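Local coordinates for gene 2 protein (Enterobacteria phage Sf6, PDB 5C12) that cleaves viral DNA during genome packaging, serving as the metal-dependent nuclease domain of the phage's large terminase subunit, at residues 59-64 / 78-83; 33-38 / 198-203; 21-26 / 219-224. The protein carries 1 engineered substitution. All coordinates share one frame; numbering follows the deposited sequence.

Contact 1 (59-64 / 78-83)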
loop_
_atom_site.group_PDB
_atom_site.type_symbol
_atom_site.label_atom_id
_atom_site.label_comp_id
_atom_site.label_asym_id
_atom_site.label_seq_id
_atom_site.Cartn_x
_atom_site.Cartn_y
_atom_site.Cartn_z
ATOM N N ASP A 59 5.250 -16.746 7.800
ATOM C CA ASP A 59 3.870 -16.377 8.126
ATOM C C ASP A 59 3.175 -15.673 6.953
ATOM O O ASP A 59 3.747 -15.564 5.867
ATOM C CB ASP A 59 3.829 -15.530 9.407
ATOM C CG ASP A 59 4.284 -16.318 10.636
ATOM O OD1 ASP A 59 3.513 -17.167 11.131
ATOM O OD2 ASP A 59 5.419 -16.093 11.100
ATOM N N ALA A 60 1.942 -15.230 7.178
ATOM C CA ALA A 60 1.062 -14.759 6.103
ATOM C C ALA A 60 1.625 -13.556 5.360
ATOM O O ALA A 60 2.083 -12.591 5.969
ATOM C CB ALA A 60 -0.296 -14.426 6.638
ATOM N N LYS A 61 1.555 -13.611 4.036
ATOM C CA LYS A 61 2.130 -12.582 3.198
ATOM C C LYS A 61 1.066 -11.775 2.466
ATOM O O LYS A 61 -0.082 -12.199 2.356
ATOM C CB LYS A 61 3.060 -13.225 2.184
ATOM C CG LYS A 61 4.222 -13.972 2.853
ATOM C CD LYS A 61 4.916 -14.947 1.953
ATOM C CE LYS A 61 6.149 -15.482 2.640
ATOM N NZ LYS A 61 5.837 -16.138 3.935
ATOM N N GLY A 62 1.452 -10.627 1.935
ATOM C CA GLY A 62 0.498 -9.764 1.270
ATOM C C GLY A 62 0.905 -9.377 -0.131
ATOM O O GLY A 62 2.112 -9.290 -0.446
ATOM N N TYR A 63 -0.089 -9.165 -0.976
ATOM C CA TYR A 63 0.081 -8.620 -2.310
ATOM C C TYR A 63 -1.060 -7.682 -2.627
ATOM O O TYR A 63 -2.196 -7.933 -2.257
ATOM C CB TYR A 63 0.114 -9.746 -3.329
ATOM C CG TYR A 63 0.111 -9.316 -4.775
ATOM C CD1 TYR A 63 -1.058 -9.019 -5.432
ATOM C CD2 TYR A 63 1.288 -9.200 -5.483
ATOM C CE1 TYR A 63 -1.066 -8.629 -6.752
ATOM C CE2 TYR A 63 1.291 -8.817 -6.787
ATOM C CZ TYR A 63 0.129 -8.525 -7.426
ATOM O OH TYR A 63 0.162 -8.175 -8.764
ATOM N N ALA A 64 -0.750 -6.612 -3.328
ATOM C CA ALA A 64 -1.769 -5.673 -3.777
ATOM C C ALA A 64 -1.406 -5.181 -5.152
ATOM O O ALA A 64 -0.226 -5.075 -5.471
ATOM C CB ALA A 64 -1.890 -4.516 -2.816
ATOM N N LEU A 78 -0.176 -17.818 1.849
ATOM C CA LEU A 78 -0.201 -18.639 3.038
ATOM C C LEU A 78 0.719 -19.852 2.943
ATOM O O LEU A 78 0.834 -20.467 1.886
ATOM C CB LEU A 78 -1.639 -19.110 3.264
ATOM C CG LEU A 78 -2.685 -17.986 3.278
ATOM C CD1 LEU A 78 -4.051 -18.617 3.493
ATOM C CD2 LEU A 78 -2.348 -16.946 4.350
ATOM N N LEU A 79 1.326 -20.215 4.068
ATOM C CA LEU A 79 2.135 -21.429 4.196
ATOM C C LEU A 79 3.286 -21.490 3.211
ATOM O O LEU A 79 3.631 -22.570 2.699
ATOM C CB LEU A 79 1.262 -22.672 4.052
ATOM C CG LEU A 79 0.104 -22.773 5.053
ATOM C CD1 LEU A 79 -0.591 -24.148 4.966
ATOM C CD2 LEU A 79 0.543 -22.484 6.489
ATOM N N MET A 80 3.904 -20.335 2.997
ATOM C CA MET A 80 5.061 -20.238 2.118
ATOM C C MET A 80 6.287 -19.720 2.850
ATOM O O MET A 80 6.183 -18.870 3.725
ATOM C CB MET A 80 4.715 -19.296 0.975
ATOM C CG MET A 80 3.716 -19.936 0.033
ATOM S SD MET A 80 3.515 -19.024 -1.470
ATOM C CE MET A 80 2.940 -17.616 -0.661
ATOM N N ASP A 81 7.451 -20.249 2.493
ATOM C CA ASP A 81 8.687 -19.624 2.919
ATOM C C ASP A 81 8.946 -18.359 2.103
ATOM O O ASP A 81 8.171 -17.983 1.211
ATOM C CB ASP A 81 9.875 -20.618 2.898
ATOM C CG ASP A 81 10.332 -21.011 1.502
ATOM O OD1 ASP A 81 10.237 -20.223 0.547
ATOM O OD2 ASP A 81 10.880 -22.123 1.378
ATOM N N ILE A 82 10.009 -17.644 2.447
ATOM C CA ILE A 82 10.228 -16.344 1.861
ATOM C C ILE A 82 10.403 -16.410 0.350
ATOM O O ILE A 82 9.946 -15.530 -0.369
ATOM C CB ILE A 82 11.429 -15.626 2.528
ATOM C CG1 ILE A 82 11.567 -14.198 2.014
ATOM C CG2 ILE A 82 12.704 -16.352 2.272
ATOM C CD1 ILE A 82 10.870 -13.204 2.864
ATOM N N ASN A 83 11.073 -17.452 -0.135
ATOM C CA ASN A 83 11.300 -17.568 -1.571
ATOM C C ASN A 83 10.050 -17.998 -2.334
ATOM O O ASN A 83 9.767 -17.468 -3.406
ATOM C CB ASN A 83 12.482 -18.497 -1.846
ATOM C CG ASN A 83 13.734 -18.040 -1.137
ATOM O OD1 ASN A 83 14.190 -18.680 -0.191
ATOM N ND2 ASN A 83 14.266 -16.894 -1.555
HETATM O O HOH W 1 3.217 -17.496 3.953
#
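Lys61 sets CG beside its own backbone N, runs nearly straight to CE, and turns at chi4 (58°). This last bend swings NZ onto the carbonyl of Met80. Leu78 also holds CG beside its backbone N, and its CD2 branch returns to Ala60. The two segments belong to the RNase H-like fold of terminase nucleases. Residues 61-64 open the second strand, next to the metal-carrying strand 47-52. Residues 78-83 lead from the third strand, 70-77, into helix 82-95.

The contact is carried by the amine of Lys61. NZ bonds to Gly57 O, in the loop just before the segment. It donates to Met80 O at 2.8 Å, from well above the carbonyl plane (40°). It also donates to Asp59 O at 2.9 Å, this time in the carbonyl plane and at a wide C=O...N angle of 155°. Three backbone carbonyls thus grip one amine and tie the turn before the strand to the turn before the helix. The aliphatic part of the lysine packs too. Its CE lies 3.5 Å from Asp81 O, and its CD comes within 4.2 Å of Met80 CE. Trp88 of helix 82-95 touches the side chains of both Lys61 and Met80. Asp81 is the N-cap of that helix, its OD1 bonded to the backbone N of Glu84.

At the surface, Ala60 CB meets Leu78 CD2 at 4.0 Å. The metal site is close: the side chain of Lys61 comes within about 6 Å of that of Asp52, a magnesium ligand. A water lies 2.8 Å from Asp59 O and accepts the N-H of Met80 at 3.1 Å, measured to Met80 N.

Contact 2 (33-38 / 198-203)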
loop_
_atom_site.group_PDB
_atom_site.type_symbol
_atom_site.label_atom_id
_atom_site.label_comp_id
_atom_site.label_asym_id
_atom_site.label_seq_id
_atom_site.Cartn_x
_atom_site.Cartn_y
_atom_site.Cartn_z
ATOM N N THR A 33 -15.214 1.877 -1.992
ATOM C CA THR A 33 -15.589 0.632 -2.656
ATOM C C THR A 33 -16.421 0.973 -3.886
ATOM O O THR A 33 -17.451 1.638 -3.776
ATOM C CB THR A 33 -16.359 -0.282 -1.696
ATOM O OG1 THR A 33 -15.521 -0.575 -0.561
ATOM C CG2 THR A 33 -16.742 -1.581 -2.384
ATOM N N ASP A 34 -15.910 0.580 -5.053
ATOM C CA ASP A 34 -16.556 0.866 -6.332
ATOM C C ASP A 34 -16.786 2.366 -6.556
ATOM O O ASP A 34 -17.708 2.765 -7.275
ATOM C CB ASP A 34 -17.875 0.074 -6.460
ATOM C CG ASP A 34 -17.658 -1.402 -6.720
ATOM O OD1 ASP A 34 -16.568 -1.801 -7.210
ATOM O OD2 ASP A 34 -18.609 -2.180 -6.453
ATOM N N ALA A 35 -15.930 3.210 -5.982
ATOM C CA ALA A 35 -16.066 4.645 -6.188
ATOM C C ALA A 35 -15.986 5.012 -7.666
ATOM O O ALA A 35 -16.649 5.945 -8.106
ATOM C CB ALA A 35 -15.012 5.431 -5.405
ATOM N N HIS A 36 -15.132 4.324 -8.418
ATOM C CA HIS A 36 -15.015 4.623 -9.842
ATOM C C HIS A 36 -16.328 4.354 -10.590
ATOM O O HIS A 36 -16.670 5.075 -11.527
ATOM C CB HIS A 36 -13.831 3.890 -10.495
ATOM C CG HIS A 36 -14.003 2.408 -10.628
ATOM N ND1 HIS A 36 -13.988 1.548 -9.550
ATOM C CD2 HIS A 36 -14.145 1.627 -11.727
ATOM C CE1 HIS A 36 -14.147 0.307 -9.974
ATOM N NE2 HIS A 36 -14.248 0.329 -11.291
ATOM N N LYS A 37 -17.085 3.357 -10.139
ATOM C CA LYS A 37 -18.393 3.093 -10.716
ATOM C C LYS A 37 -19.408 4.118 -10.261
ATOM O O LYS A 37 -20.226 4.576 -11.060
ATOM C CB LYS A 37 -18.848 1.681 -10.350
ATOM C CG LYS A 37 -17.957 0.607 -10.927
ATOM C CD LYS A 37 -18.448 -0.782 -10.601
ATOM C CE LYS A 37 -17.682 -1.825 -11.398
ATOM N NZ LYS A 37 -18.185 -3.200 -11.135
ATOM N N LYS A 38 -19.367 4.473 -8.979
ATOM C CA LYS A 38 -20.309 5.438 -8.412
ATOM C C LYS A 38 -20.161 6.814 -9.055
ATOM O O LYS A 38 -21.142 7.533 -9.258
ATOM C CB LYS A 38 -20.090 5.565 -6.905
ATOM C CG LYS A 38 -20.407 4.298 -6.109
ATOM C CD LYS A 38 -19.877 4.421 -4.695
ATOM C CE LYS A 38 -20.112 3.152 -3.895
ATOM N NZ LYS A 38 -19.436 3.228 -2.582
ATOM N N MET A 198 -7.659 10.097 -6.167
ATOM C CA MET A 198 -8.584 9.240 -5.410
ATOM C C MET A 198 -8.082 7.796 -5.383
ATOM O O MET A 198 -7.007 7.492 -5.918
ATOM C CB MET A 198 -9.971 9.302 -6.037
ATOM C CG MET A 198 -10.650 10.643 -5.805
ATOM S SD MET A 198 -12.425 10.719 -6.126
ATOM C CE MET A 198 -12.474 10.851 -7.896
ATOM N N LEU A 199 -8.852 6.894 -4.771
ATOM C CA LEU A 199 -8.553 5.471 -4.808
ATOM C C LEU A 199 -9.878 4.736 -4.717
ATOM O O LEU A 199 -10.687 5.022 -3.836
ATOM C CB LEU A 199 -7.643 5.053 -3.661
ATOM C CG LEU A 199 -7.030 3.673 -3.915
ATOM C CD1 LEU A 199 -6.025 3.708 -5.057
ATOM C CD2 LEU A 199 -6.393 3.149 -2.627
ATOM N N SER A 200 -10.127 3.872 -5.686
ATOM C CA SER A 200 -11.305 3.024 -5.736
ATOM C C SER A 200 -10.931 1.573 -5.533
ATOM O O SER A 200 -9.927 1.095 -6.066
ATOM C CB SER A 200 -12.010 3.189 -7.077
ATOM O OG SER A 200 -13.204 2.414 -7.123
ATOM N N PHE A 201 -11.741 0.837 -4.774
ATOM C CA PHE A 201 -11.591 -0.605 -4.714
ATOM C C PHE A 201 -12.557 -1.304 -5.672
ATOM O O PHE A 201 -13.755 -1.189 -5.545
ATOM C CB PHE A 201 -11.796 -1.122 -3.287
ATOM C CG PHE A 201 -10.840 -0.523 -2.303
ATOM C CD1 PHE A 201 -9.541 -0.984 -2.231
ATOM C CD2 PHE A 201 -11.247 0.502 -1.461
ATOM C CE1 PHE A 201 -8.645 -0.407 -1.342
ATOM C CE2 PHE A 201 -10.362 1.080 -0.587
ATOM C CZ PHE A 201 -9.063 0.613 -0.513
ATOM N N ASP A 202 -12.036 -2.012 -6.652
ATOM C CA ASP A 202 -12.891 -2.770 -7.561
ATOM C C ASP A 202 -13.359 -4.037 -6.847
ATOM O O ASP A 202 -12.660 -5.050 -6.830
ATOM C CB ASP A 202 -12.128 -3.080 -8.836
ATOM C CG ASP A 202 -13.000 -3.699 -9.910
ATOM O OD1 ASP A 202 -14.005 -4.358 -9.582
ATOM O OD2 ASP A 202 -12.652 -3.543 -11.093
ATOM N N LYS A 203 -14.538 -3.968 -6.240
ATOM C CA LYS A 203 -14.996 -5.027 -5.370
ATOM C C LYS A 203 -15.165 -6.351 -6.118
ATOM O O LYS A 203 -14.799 -7.403 -5.597
ATOM C CB LYS A 203 -16.313 -4.637 -4.678
ATOM C CG LYS A 203 -16.846 -5.717 -3.723
ATOM C CD LYS A 203 -18.054 -5.244 -2.935
ATOM C CE LYS A 203 -18.485 -6.300 -1.925
ATOM N NZ LYS A 203 -19.640 -5.855 -1.102
HETATM O O HOH W 2 -16.533 -3.789 -8.804
HETATM O O HOH W 3 -14.552 -2.196 -12.697
#
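Thr33 and Phe201 form a single beta bridge, and the methyl CG2 of Thr33 rests on Lys203 CB at 3.8 Å. The Thr33 hydroxyl goes to Leu29 O. Asp34 follows, joined by backbone and side chain. Its N donates to Phe201 O at 2.8 Å. Its OD1 takes the N-H of Lys203 at 3.1 Å, from above the carboxylate plane. This carboxylate is near that of Asp202, the two OD1 atoms being 4.3 Å apart. One water donates to both and accepts from Lys37 NZ, which probably eases the repulsion. Asp202 also N-caps helix 203-206, its OD1 bonded to Ala205 N. Ala35 lays its CB against Ser200 OG at 3.9 Å.

His36 has CG between its backbone N and carbonyl carbon (chi1 70°), which turns the ring edge to the strand. ND1 and Ser200 OG share a hydrogen bond of 2.7 Å in the ring plane, and either may be the donor. NE2 reaches a second water at 2.9 Å, which donates to Asp202 OD2, so both ring nitrogens have a partner. Lys37 CG sits over one ring face, toward its rim. The extended chain of Lys38 reaches Thr33 O and Ala31 O with NZ.

The contact joins the start of helix 35-39 to the edge strand 200-201. Val70 and Val71 of strand 70-77 lie beside that strand, while helices 168-189 and 208-218 pack on Phe201.

Contact 3 (21-26 / 219-224); sequences MAIIKR and TQIQRK
Ala22 and Gln222 face each other as a non-hydrogen-bonded antiparallel pair, their CA atoms 4.2 Å apart. The two segments run 169° apart in direction, although neither is a regular strand. This short pairing ties the start of the modelled chain to the loop after helix 208-218.

The tight part is the backbone around that pair and the buried isoleucines beside it. Arg223 N donates to Met21 O at 2.8 Å and is almost straight (171° at the hydrogen). Ile23 N donates to Ile221 O at 3.1 Å, with more bend. Between these bonds Ala22 CA lies 3.3 Å from Ile221 O, a CA-H...O contact. A water lies beside Ile221 O and accepts from Ile24 N. The N-H of Ile23, the CA-H of Ala22 and this water all gather at one carbonyl oxygen. Next to it Ile23 and Ile221 pack obliquely, CD1 of Ile23 against CG2 of Ile221 at 3.8 Å. Tyr173 of helix 168-189 touches both isoleucines. Thr219 is well packed too. It places CG2 beside its backbone N, and this methyl sits 3.8 Å from Ile24 O. Its OG1 bonds to Phe215 O.

The solvent side is at Met21 and Arg223, both exposed. The bent chain of Met21 still brings CE to 3.4 Å from Arg223 O, but the Arg223 chain leads away from the contact.

Arg26 meets Thr219 methylene to methyl, CB against CG2, and its NH1 reaches the hydroxyl through a water 2.8 Å from NH1. The chemistry is therefore divided. The middle uses uncharged groups, backbone bonds and an isoleucine pair, while the guanidinium of Arg26 pairs with Glu212 and Glu30 of helices 208-218 and 26-32.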
loop_
_atom_site.group_PDB
_atom_site.type_symbol
_atom_site.label_atom_id
_atom_site.label_comp_id
_atom_site.label_asym_id
_atom_site.label_seq_id
_atom_site.Cartn_x
_atom_site.Cartn_y
_atom_site.Cartn_z
ATOM N N MET A 21 -6.146 7.557 17.274
ATOM C CA MET A 21 -4.855 7.586 16.595
ATOM C C MET A 21 -4.884 6.870 15.246
ATOM O O MET A 21 -3.922 6.955 14.494
ATOM C CB MET A 21 -3.764 6.951 17.466
ATOM C CG MET A 21 -3.488 7.712 18.764
ATOM S SD MET A 21 -2.868 9.377 18.445
ATOM C CE MET A 21 -1.098 9.094 18.457
ATOM N N ALA A 22 -5.969 6.162 14.940
ATOM C CA ALA A 22 -6.075 5.500 13.638
ATOM C C ALA A 22 -6.090 6.531 12.515
ATOM O O ALA A 22 -6.666 7.604 12.653
ATOM C CB ALA A 22 -7.301 4.616 13.563
ATOM N N ILE A 23 -5.467 6.203 11.385
ATOM C CA ILE A 23 -5.350 7.179 10.306
ATOM C C ILE A 23 -6.382 7.016 9.181
ATOM O O ILE A 23 -6.543 7.911 8.361
ATOM C CB ILE A 23 -3.931 7.160 9.695
ATOM C CG1 ILE A 23 -3.651 5.806 9.047
ATOM C CG2 ILE A 23 -2.911 7.483 10.772
ATOM C CD1 ILE A 23 -2.481 5.813 8.094
ATOM N N ILE A 24 -7.092 5.891 9.154
ATOM C CA ILE A 24 -8.079 5.615 8.104
ATOM C C ILE A 24 -9.408 5.204 8.723
ATOM O O ILE A 24 -9.450 4.325 9.574
ATOM C CB ILE A 24 -7.590 4.512 7.143
ATOM C CG1 ILE A 24 -6.465 5.065 6.273
ATOM C CG2 ILE A 24 -8.727 3.990 6.257
ATOM C CD1 ILE A 24 -5.599 3.981 5.617
ATOM N N LYS A 25 -10.469 5.911 8.333
ATOM C CA LYS A 25 -11.827 5.626 8.762
ATOM C C LYS A 25 -12.493 4.572 7.893
ATOM O O LYS A 25 -12.392 4.601 6.675
ATOM C CB LYS A 25 -12.668 6.911 8.731
ATOM C CG LYS A 25 -12.235 7.936 9.754
ATOM C CD LYS A 25 -12.809 7.610 11.143
ATOM C CE LYS A 25 -12.346 8.622 12.167
ATOM N NZ LYS A 25 -10.866 8.797 12.175
ATOM N N ARG A 26 -13.223 3.671 8.542
ATOM C CA ARG A 26 -13.936 2.641 7.831
ATOM C C ARG A 26 -14.914 3.242 6.826
ATOM O O ARG A 26 -15.077 2.724 5.734
ATOM C CB ARG A 26 -14.670 1.758 8.835
ATOM C CG ARG A 26 -15.447 0.645 8.204
ATOM C CD ARG A 26 -14.524 -0.345 7.573
ATOM N NE ARG A 26 -15.260 -1.374 6.860
ATOM C CZ ARG A 26 -15.089 -2.678 7.028
ATOM N NH1 ARG A 26 -14.191 -3.156 7.889
ATOM N NH2 ARG A 26 -15.825 -3.513 6.310
ATOM N N THR A 219 -7.921 -0.174 9.161
ATOM C CA THR A 219 -8.442 0.613 10.262
ATOM C C THR A 219 -7.678 0.417 11.559
ATOM O O THR A 219 -8.010 1.053 12.565
ATOM C CB THR A 219 -9.922 0.311 10.497
ATOM O OG1 THR A 219 -10.090 -1.094 10.723
ATOM C CG2 THR A 219 -10.726 0.752 9.274
ATOM N N GLN A 220 -6.642 -0.423 11.524
ATOM C CA GLN A 220 -5.785 -0.655 12.684
ATOM C C GLN A 220 -4.484 0.142 12.607
ATOM O O GLN A 220 -3.765 0.235 13.601
ATOM C CB GLN A 220 -5.434 -2.138 12.801
ATOM C CG GLN A 220 -6.633 -3.069 12.934
ATOM C CD GLN A 220 -7.059 -3.265 14.356
ATOM O OE1 GLN A 220 -7.350 -2.303 15.070
ATOM N NE2 GLN A 220 -7.088 -4.519 14.792
ATOM N N ILE A 221 -4.171 0.693 11.438
ATOM C CA ILE A 221 -2.929 1.455 11.258
ATOM C C ILE A 221 -3.038 2.733 12.096
ATOM O O ILE A 221 -4.024 3.472 12.000
ATOM C CB ILE A 221 -2.654 1.780 9.791
ATOM C CG1 ILE A 221 -2.584 0.505 8.945
ATOM C CG2 ILE A 221 -1.361 2.584 9.654
ATOM C CD1 ILE A 221 -1.505 -0.476 9.378
ATOM N N GLN A 222 -2.046 2.975 12.943
ATOM C CA GLN A 222 -2.159 4.040 13.937
ATOM C C GLN A 222 -0.939 4.947 13.989
ATOM O O GLN A 222 0.195 4.500 13.850
ATOM C CB GLN A 222 -2.363 3.454 15.337
ATOM C CG GLN A 222 -3.719 2.853 15.566
ATOM C CD GLN A 222 -3.810 2.168 16.899
ATOM O OE1 GLN A 222 -4.400 1.096 17.013
ATOM N NE2 GLN A 222 -3.229 2.786 17.930
ATOM N N ARG A 223 -1.205 6.217 14.238
ATOM C CA ARG A 223 -0.159 7.184 14.508
ATOM C C ARG A 223 0.469 6.915 15.874
ATOM O O ARG A 223 -0.176 6.350 16.765
ATOM C CB ARG A 223 -0.782 8.580 14.444
ATOM C CG ARG A 223 0.180 9.735 14.448
ATOM C CD ARG A 223 -0.570 11.057 14.271
ATOM N NE ARG A 223 0.255 12.184 14.683
ATOM C CZ ARG A 223 -0.189 13.425 14.851
ATOM N NH1 ARG A 223 -1.466 13.715 14.641
ATOM N NH2 ARG A 223 0.653 14.376 15.228
ATOM N N LYS A 224 1.729 7.300 16.051
ATOM C CA LYS A 224 2.352 7.242 17.373
ATOM C C LYS A 224 3.046 8.564 17.649
ATOM O O LYS A 224 3.407 9.276 16.710
ATOM C CB LYS A 224 3.370 6.101 17.468
ATOM C CG LYS A 224 4.645 6.377 16.715
ATOM C CD LYS A 224 5.656 5.244 16.790
ATOM C CE LYS A 224 6.261 5.138 18.159
ATOM N NZ LYS A 224 7.418 4.214 18.137
HETATM O O HOH W 4 -6.306 3.365 10.440
HETATM O O HOH W 5 -12.591 -2.236 9.995
#

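The three contacts are separate, with centres 21 to 26 Å apart and no touching atoms. Contacts 1 and 2 reach the same mixed sheet at different strands, and their nearest atoms are about 8 Å apart. Contact 3 lies at the start of helix 26-32 and contact 2 just after its end, their nearest atoms about 7 Å apart. Contacts 1 and 3 approach the metal site, formed here by Asp52 and Asp252. The side chain of Lys61 in contact 1 is about 9 Å from a bound magnesium ion, and that of Ile221 in contact 3 about 8 Å. Contact 2 lies away from the site and is plain structural packing.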